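Local coordinates for uncharacterized protein Rv2277c (Mycobacterium tuberculosis, PDB 5VUG) that probably hydrolyses phosphoric diesters of the glycerophosphodiester type, using a TIM-barrel domain of the glycerophosphoryl diester phosphodiesterase family, at residues 16-21 with 42-47; 22-27 with 102-107. All coordinates share one frame; numbering follows the deposited sequence.

Contact 1: 16-21 with 42-47; sequences HRAGTR and MWLTVQ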
ATOM      1  N   HIS A  16      20.922 -17.767  -2.853  1.00  9.70           N
ATOM      2  CA  HIS A  16      19.545 -17.911  -3.321  1.00  9.02           C
ATOM      3  C   HIS A  16      19.447 -19.003  -4.382  1.00  8.84           C
ATOM      4  O   HIS A  16      20.029 -18.875  -5.465  1.00  8.79           O
ATOM      5  CB  HIS A  16      19.081 -16.583  -3.911  1.00  9.81           C
ATOM      6  CG  HIS A  16      17.642 -16.574  -4.313  1.00 10.57           C
ATOM      7  ND1 HIS A  16      17.201 -15.960  -5.464  1.00 10.98           N
ATOM      8  CD2 HIS A  16      16.543 -17.094  -3.717  1.00 10.03           C
ATOM      9  CE1 HIS A  16      15.891 -16.110  -5.569  1.00 12.15           C
ATOM     10  NE2 HIS A  16      15.464 -16.790  -4.519  1.00 12.18           N
ATOM     11  N   ARG A  17      18.668 -20.052  -4.095  1.00  8.11           N
ATOM     12  CA  ARG A  17      18.585 -21.234  -4.965  1.00  8.22           C
ATOM     13  C   ARG A  17      19.975 -21.811  -5.224  1.00  9.89           C
ATOM     14  O   ARG A  17      20.286 -22.270  -6.326  1.00 10.41           O
ATOM     15  CB  ARG A  17      17.854 -20.956  -6.282  1.00 10.80           C
ATOM     16  CG  ARG A  17      16.606 -20.103  -6.167  1.00 14.93           C
ATOM     17  CD  ARG A  17      16.070 -19.839  -7.567  1.00 19.95           C
ATOM     18  NE  ARG A  17      15.052 -18.802  -7.579  1.00 17.04           N
ATOM     19  CZ  ARG A  17      14.797 -18.033  -8.625  1.00 14.14           C
ATOM     20  NH1 ARG A  17      13.854 -17.111  -8.548  1.00 18.45           N
ATOM     21  NH2 ARG A  17      15.488 -18.188  -9.751  1.00 13.38           N
ATOM     22  N   ALA A  18      20.820 -21.771  -4.188  1.00 10.31           N
ATOM     23  CA  ALA A  18      22.208 -22.213  -4.244  1.00 11.11           C
ATOM     24  C   ALA A  18      23.082 -21.326  -5.118  1.00 11.93           C
ATOM     25  O   ALA A  18      24.197 -21.722  -5.478  1.00 11.89           O
ATOM     26  CB  ALA A  18      22.352 -23.699  -4.622  1.00 10.20           C
ATOM     27  N   GLY A  19      22.615 -20.118  -5.441  1.00 10.80           N
ATOM     28  CA  GLY A  19      23.412 -19.164  -6.190  1.00 12.09           C
ATOM     29  C   GLY A  19      23.141 -19.170  -7.682  1.00 13.01           C
ATOM     30  O   GLY A  19      24.049 -19.411  -8.487  1.00 12.57           O
ATOM     31  N   THR A  20      21.900 -18.821  -8.041  1.00 11.55           N
ATOM     32  CA  THR A  20      21.359 -19.017  -9.384  1.00 12.90           C
ATOM     33  C   THR A  20      22.155 -18.292 -10.479  1.00 12.57           C
ATOM     34  O   THR A  20      22.148 -18.732 -11.636  1.00 16.16           O
ATOM     35  CB  THR A  20      19.878 -18.605  -9.359  1.00 17.73           C
ATOM     36  OG1 THR A  20      19.299 -18.718 -10.660  1.00 18.15           O
ATOM     37  CG2 THR A  20      19.723 -17.192  -8.873  1.00 21.92           C
ATOM     38  N   ARG A  21      22.829 -17.186 -10.153  1.00 13.47           N
ATOM     39  CA  ARG A  21      23.595 -16.466 -11.171  1.00 14.43           C
ATOM     40  C   ARG A  21      24.885 -17.195 -11.546  1.00 15.67           C
ATOM     41  O   ARG A  21      25.315 -17.143 -12.706  1.00 17.52           O
ATOM     42  CB  ARG A  21      23.906 -15.053 -10.673  1.00 17.96           C
ATOM     43  CG  ARG A  21      24.808 -14.242 -11.570  1.00 26.18           C
ATOM     44  CD  ARG A  21      24.175 -13.956 -12.912  1.00 36.43           C
ATOM     45  NE  ARG A  21      24.665 -12.696 -13.471  1.00 49.38           N
ATOM     46  CZ  ARG A  21      25.875 -12.521 -13.999  1.00 57.40           C
ATOM     47  NH1 ARG A  21      26.741 -13.526 -14.048  1.00 60.32           N
ATOM     48  NH2 ARG A  21      26.221 -11.333 -14.480  1.00 58.83           N
HETATM   49  N   MSE A  42      22.200 -21.509   2.988  1.00  8.27           N
HETATM   50  CA  MSE A  42      21.862 -22.124   1.709  1.00  8.62           C
HETATM   51  C   MSE A  42      20.340 -22.124   1.544  1.00  9.04           C
HETATM   52  O   MSE A  42      19.622 -22.756   2.324  1.00 11.67           O
HETATM   53  CB  MSE A  42      22.415 -23.558   1.670  1.00 13.00           C
HETATM   54  CG  MSE A  42      22.391 -24.236   0.305  1.00 13.55           C
HETATM   55 SE   MSE A  42      23.675 -23.428  -0.940  0.83 17.54          SE
HETATM   56  CE  MSE A  42      25.339 -23.782   0.008  1.00 13.41           C
ATOM     57  N   TRP A  43      19.841 -21.413   0.540  1.00  7.66           N
ATOM     58  CA  TRP A  43      18.407 -21.318   0.276  1.00  8.65           C
ATOM     59  C   TRP A  43      18.079 -22.226  -0.908  1.00  6.69           C
ATOM     60  O   TRP A  43      18.612 -22.036  -2.004  1.00  8.28           O
ATOM     61  CB  TRP A  43      18.043 -19.864  -0.057  1.00  9.93           C
ATOM     62  CG  TRP A  43      16.585 -19.628  -0.381  1.00  9.99           C
ATOM     63  CD1 TRP A  43      15.902 -20.027  -1.511  1.00  8.18           C
ATOM     64  CD2 TRP A  43      15.638 -18.919   0.426  1.00  8.45           C
ATOM     65  NE1 TRP A  43      14.591 -19.612  -1.442  1.00 10.08           N
ATOM     66  CE2 TRP A  43      14.399 -18.937  -0.263  1.00 10.69           C
ATOM     67  CE3 TRP A  43      15.713 -18.277   1.668  1.00  8.89           C
ATOM     68  CZ2 TRP A  43      13.246 -18.340   0.253  1.00 12.44           C
ATOM     69  CZ3 TRP A  43      14.565 -17.684   2.182  1.00  9.93           C
ATOM     70  CH2 TRP A  43      13.342 -17.726   1.475  1.00 10.00           C
ATOM     71  N   LEU A  44      17.192 -23.196  -0.700  1.00  7.39           N
ATOM     72  CA  LEU A  44      16.918 -24.224  -1.697  1.00  8.72           C
ATOM     73  C   LEU A  44      15.414 -24.338  -1.899  1.00  8.04           C
ATOM     74  O   LEU A  44      14.647 -24.239  -0.933  1.00  9.42           O
ATOM     75  CB  LEU A  44      17.465 -25.573  -1.211  1.00  8.19           C
ATOM     76  CG  LEU A  44      18.958 -25.627  -0.856  1.00  9.52           C
ATOM     77  CD1 LEU A  44      19.314 -26.945  -0.192  1.00 10.96           C
ATOM     78  CD2 LEU A  44      19.828 -25.367  -2.102  1.00  9.70           C
ATOM     79  N   THR A  45      14.978 -24.572  -3.140  1.00  8.75           N
ATOM     80  CA  THR A  45      13.551 -24.685  -3.433  1.00  7.99           C
ATOM     81  C   THR A  45      13.196 -26.161  -3.551  1.00  8.88           C
ATOM     82  O   THR A  45      13.853 -26.892  -4.296  1.00 10.16           O
ATOM     83  CB  THR A  45      13.174 -23.986  -4.744  1.00  7.90           C
ATOM     84  OG1 THR A  45      13.971 -22.812  -4.931  1.00  9.91           O
ATOM     85  CG2 THR A  45      11.701 -23.612  -4.707  1.00 10.26           C
ATOM     86  N   VAL A  46      12.155 -26.596  -2.836  1.00  9.81           N
ATOM     87  CA  VAL A  46      11.865 -28.019  -2.662  1.00  9.59           C
ATOM     88  C   VAL A  46      10.482 -28.353  -3.223  1.00 10.12           C
ATOM     89  O   VAL A  46       9.500 -27.650  -2.949  1.00 11.15           O
ATOM     90  CB  VAL A  46      11.978 -28.445  -1.186  1.00 10.11           C
ATOM     91  CG1 VAL A  46      11.938 -29.964  -1.078  1.00 10.90           C
ATOM     92  CG2 VAL A  46      13.264 -27.876  -0.565  1.00 10.05           C
ATOM     93  N   GLN A  47      10.420 -29.418  -4.023  1.00 10.21           N
ATOM     94  CA  GLN A  47       9.177 -30.027  -4.500  1.00 10.75           C
ATOM     95  C   GLN A  47       9.277 -31.530  -4.253  1.00 11.71           C
ATOM     96  O   GLN A  47      10.293 -32.021  -3.760  1.00 15.40           O
ATOM     97  CB  GLN A  47       8.883 -29.651  -5.966  1.00 10.11           C
ATOM     98  CG  GLN A  47       8.706 -28.138  -6.165  1.00 11.80           C
ATOM     99  CD  GLN A  47       8.192 -27.785  -7.549  1.00 12.55           C
ATOM    100  OE1 GLN A  47       7.135 -28.264  -7.965  1.00 15.45           O
ATOM    101  NE2 GLN A  47       8.930 -26.943  -8.267  1.00 12.15           N
TER

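Contact 2: 22-27 with 102-107; sequences DFPENT and RATPIP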
ATOM      1  N   ASP A  22      25.504 -17.885 -10.595  1.00 14.27           N
ATOM      2  CA  ASP A  22      26.838 -18.441 -10.786  1.00 12.89           C
ATOM      3  C   ASP A  22      26.837 -19.822 -11.439  1.00 14.57           C
ATOM      4  O   ASP A  22      27.737 -20.127 -12.228  1.00 15.11           O
ATOM      5  CB  ASP A  22      27.559 -18.536  -9.438  1.00 14.28           C
ATOM      6  CG  ASP A  22      27.829 -17.178  -8.811  1.00 12.96           C
ATOM      7  OD1 ASP A  22      27.768 -16.146  -9.516  1.00 16.33           O
ATOM      8  OD2 ASP A  22      28.121 -17.145  -7.599  1.00 14.24           O
ATOM      9  N   PHE A  23      25.886 -20.676 -11.080  1.00 14.95           N
ATOM     10  CA  PHE A  23      25.818 -22.058 -11.537  1.00 13.76           C
ATOM     11  C   PHE A  23      24.354 -22.450 -11.595  1.00 13.43           C
ATOM     12  O   PHE A  23      23.509 -21.771 -11.000  1.00 14.52           O
ATOM     13  CB  PHE A  23      26.564 -22.996 -10.574  1.00 13.94           C
ATOM     14  CG  PHE A  23      28.045 -22.764 -10.540  1.00 15.53           C
ATOM     15  CD1 PHE A  23      28.878 -23.387 -11.459  1.00 17.69           C
ATOM     16  CD2 PHE A  23      28.601 -21.904  -9.602  1.00 15.17           C
ATOM     17  CE1 PHE A  23      30.237 -23.160 -11.438  1.00 19.00           C
ATOM     18  CE2 PHE A  23      29.967 -21.666  -9.578  1.00 17.25           C
ATOM     19  CZ  PHE A  23      30.786 -22.301 -10.487  1.00 19.16           C
ATOM     20  N   PRO A  24      24.010 -23.546 -12.317  1.00 12.82           N
ATOM     21  CA  PRO A  24      22.598 -23.956 -12.415  1.00 12.23           C
ATOM     22  C   PRO A  24      21.918 -24.041 -11.058  1.00 12.28           C
ATOM     23  O   PRO A  24      22.400 -24.734 -10.155  1.00 13.49           O
ATOM     24  CB  PRO A  24      22.685 -25.330 -13.090  1.00 13.05           C
ATOM     25  CG  PRO A  24      23.901 -25.191 -13.988  1.00 12.67           C
ATOM     26  CD  PRO A  24      24.882 -24.379 -13.169  1.00 13.30           C
ATOM     27  N   GLU A  25      20.819 -23.309 -10.897  1.00 10.00           N
ATOM     28  CA  GLU A  25      20.203 -23.186  -9.584  1.00  9.51           C
ATOM     29  C   GLU A  25      19.736 -24.544  -9.071  1.00  9.39           C
ATOM     30  O   GLU A  25      19.367 -25.437  -9.838  1.00 12.08           O
ATOM     31  CB  GLU A  25      19.029 -22.212  -9.635  1.00 10.07           C
ATOM     32  CG  GLU A  25      17.916 -22.609 -10.602  1.00 11.08           C
ATOM     33  CD  GLU A  25      16.736 -21.688 -10.504  1.00 12.05           C
ATOM     34  OE1 GLU A  25      16.886 -20.501 -10.842  1.00 17.57           O
ATOM     35  OE2 GLU A  25      15.662 -22.145 -10.072  1.00 11.46           O
ATOM     36  N   ASN A  26      19.765 -24.702  -7.749  1.00  8.12           N
ATOM     37  CA  ASN A  26      19.199 -25.886  -7.113  1.00  9.04           C
ATOM     38  C   ASN A  26      19.852 -27.194  -7.584  1.00 11.45           C
ATOM     39  O   ASN A  26      19.194 -28.233  -7.671  1.00 11.36           O
ATOM     40  CB  ASN A  26      17.675 -25.921  -7.262  1.00 11.11           C
ATOM     41  CG  ASN A  26      16.980 -24.925  -6.352  1.00  9.76           C
ATOM     42  OD1 ASN A  26      17.318 -24.813  -5.164  1.00 11.30           O
ATOM     43  ND2 ASN A  26      15.991 -24.200  -6.896  1.00  9.52           N
ATOM     44  N   THR A  27      21.162 -27.160  -7.854  1.00 11.54           N
ATOM     45  CA  THR A  27      21.928 -28.364  -8.170  1.00  9.94           C
ATOM     46  C   THR A  27      23.048 -28.552  -7.153  1.00 10.48           C
ATOM     47  O   THR A  27      23.459 -27.608  -6.479  1.00 11.30           O
ATOM     48  CB  THR A  27      22.540 -28.323  -9.584  1.00 11.28           C
ATOM     49  OG1 THR A  27      23.477 -27.240  -9.668  1.00 12.84           O
ATOM     50  CG2 THR A  27      21.439 -28.162 -10.639  1.00 13.91           C
ATOM     51  N   ARG A 102      27.608 -31.023 -19.913  1.00 36.78           N
ATOM     52  CA  ARG A 102      28.129 -31.409 -18.599  1.00 35.99           C
ATOM     53  C   ARG A 102      26.941 -31.312 -17.643  1.00 27.62           C
ATOM     54  O   ARG A 102      26.781 -30.320 -16.930  1.00 26.41           O
ATOM     55  CB  ARG A 102      29.289 -30.514 -18.154  1.00 43.49           C
ATOM     56  CG  ARG A 102      29.932 -30.923 -16.819  1.00 53.46           C
ATOM     57  CD  ARG A 102      29.540 -29.990 -15.664  1.00 60.60           C
ATOM     58  NE  ARG A 102      30.145 -30.381 -14.389  1.00 65.91           N
ATOM     59  CZ  ARG A 102      29.491 -30.973 -13.391  1.00 67.89           C
ATOM     60  NH1 ARG A 102      28.198 -31.246 -13.504  1.00 67.33           N
ATOM     61  NH2 ARG A 102      30.133 -31.287 -12.272  1.00 68.48           N
ATOM     62  N   ALA A 103      26.115 -32.358 -17.630  1.00 23.32           N
ATOM     63  CA  ALA A 103      24.817 -32.283 -16.969  1.00 20.51           C
ATOM     64  C   ALA A 103      24.951 -32.029 -15.472  1.00 20.73           C
ATOM     65  O   ALA A 103      25.841 -32.568 -14.803  1.00 21.24           O
ATOM     66  CB  ALA A 103      24.026 -33.568 -17.200  1.00 21.97           C
ATOM     67  N   THR A 104      24.059 -31.181 -14.957  1.00 17.89           N
ATOM     68  CA  THR A 104      23.850 -30.990 -13.526  1.00 16.56           C
ATOM     69  C   THR A 104      22.444 -31.495 -13.218  1.00 16.68           C
ATOM     70  O   THR A 104      21.461 -30.770 -13.447  1.00 16.58           O
ATOM     71  CB  THR A 104      23.985 -29.506 -13.158  1.00 15.72           C
ATOM     72  OG1 THR A 104      23.108 -28.722 -13.980  1.00 15.94           O
ATOM     73  CG2 THR A 104      25.416 -29.014 -13.363  1.00 16.90           C
ATOM     74  N   PRO A 105      22.286 -32.725 -12.730  1.00 15.19           N
ATOM     75  CA  PRO A 105      20.943 -33.307 -12.603  1.00 14.83           C
ATOM     76  C   PRO A 105      20.152 -32.694 -11.458  1.00 14.22           C
ATOM     77  O   PRO A 105      20.691 -32.050 -10.560  1.00 14.36           O
ATOM     78  CB  PRO A 105      21.218 -34.790 -12.331  1.00 19.80           C
ATOM     79  CG  PRO A 105      22.598 -34.839 -11.787  1.00 20.33           C
ATOM     80  CD  PRO A 105      23.348 -33.688 -12.401  1.00 17.21           C
ATOM     81  N   ILE A 106      18.843 -32.929 -11.488  1.00 13.35           N
ATOM     82  CA  ILE A 106      18.007 -32.615 -10.324  1.00 11.81           C
ATOM     83  C   ILE A 106      18.468 -33.458  -9.142  1.00 12.56           C
ATOM     84  O   ILE A 106      18.479 -34.694  -9.240  1.00 13.63           O
ATOM     85  CB  ILE A 106      16.520 -32.879 -10.601  1.00 10.80           C
ATOM     86  CG1 ILE A 106      15.984 -31.946 -11.691  1.00 12.39           C
ATOM     87  CG2 ILE A 106      15.706 -32.765  -9.302  1.00 11.00           C
ATOM     88  CD1 ILE A 106      14.545 -32.268 -12.099  1.00 13.46           C
ATOM     89  N   PRO A 107      18.817 -32.844  -8.001  1.00 11.62           N
ATOM     90  CA  PRO A 107      19.200 -33.625  -6.817  1.00 10.77           C
ATOM     91  C   PRO A 107      18.038 -33.843  -5.860  1.00 11.51           C
ATOM     92  O   PRO A 107      17.081 -33.062  -5.838  1.00 11.77           O
ATOM     93  CB  PRO A 107      20.245 -32.722  -6.159  1.00 12.05           C
ATOM     94  CG  PRO A 107      19.682 -31.303  -6.435  1.00 10.33           C
ATOM     95  CD  PRO A 107      18.993 -31.389  -7.789  1.00 10.63           C
TER

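Contact 1: 16-21 with 42-47
At the C-terminal mouth of the first strand of a TIM barrel, where glycerophosphodiester phosphodiesterases carry their HR motif, residues 16-21 leave strand 12-16 and turn beside the parallel strand 41-48. His16 and Trp43 point the same way, both with CG anti to the backbone N, and form an edge-to-face pair. CD2 at the edge of the imidazole lies over one face of the indole, 3.7 Å from Trp43 CD1, with the planes at 62°. Both ring nitrogens are used outside the pair: ND1 bonds to Asp271 OD1 and NE2 to O2 of a glycerol, probably from the crystallisation liquor. Arg17 folds back with chi1 -42°, which brings its CG over the centre of the His16 ring, 3.8 Å above the plane; its extended chain then runs on to a salt bridge with Glu25. Ala18 N makes a weak, bent bond to Trp43 O at 3.1 Å. The carbonyl of His16 closes the turn by accepting from both Gly19 N and Thr20 N. Ala18 also packs on Ala30 and Ile31 of helix 28-36, and its CB touches the selenium of selenomethionine Met42, 3.9 Å from SE, and Leu44 CD2, also at 3.9 Å.

Contact 2: 22-27 with 102-107
A type II beta turn, Pro24 to Thr27, ends the loop that leads from strand 12-16 into helix 28-36 of the TIM barrel, and the irregular segment 102-107 lies against it on the way to helix 109-114. No hydrogen bond crosses between the two; the contact is packing of proline rings and threonine branches. Its tight part lies at the turn. The Thr104 and Pro24 side chains cross at about a right angle, with Thr104 OG1 3.5 Å from Pro24 CB. The same oxygen lies 3.8 Å from Thr27 CG2, so the Thr104 hydroxyl lies against carbon on both residues. Thr27 is fixed by its own hydroxyl: chi1 of 63° places OG1 between the backbone N and the carbonyl carbon, from where it bonds to Pro24 O at 2.8 Å, approaching from above the carbonyl plane, and also caps Ala30 N as the N-cap of helix 28-36. Buried Pro107, which also rests on Val28 and Leu56, completes the tight part: its CG and CD meet Asn26 O, with CD at 3.2 Å. The looser side is the exposed start of 102-107, with Arg102 and Ala103. Pro105 is exposed too, its CB directed away from 22-27, and it adds little beyond its carbonyl O, 4.0 Å from Thr27 CG2.

The two contacts divide one continuous run, 16-27, from the end of strand 12-16 to the start of helix 28-36; their centres are 10 Å apart. They are joined by a probable backbone hydrogen bond from Asn26 N to Arg17 O, 2.9 Å long, and by the salt bridge from Arg17 NH2 to Glu25 OE1, also 2.9 Å. Asn26 OD1 reaches back to contact 1, accepting from Thr45 N. His16, in the HR motif of the family, lies by the probable active site, consistent with the bound glycerol about 3 Å from its side chain. Contact 2 is centred farther out, about 17 Å from the centre of the chain against about 7 Å for contact 1.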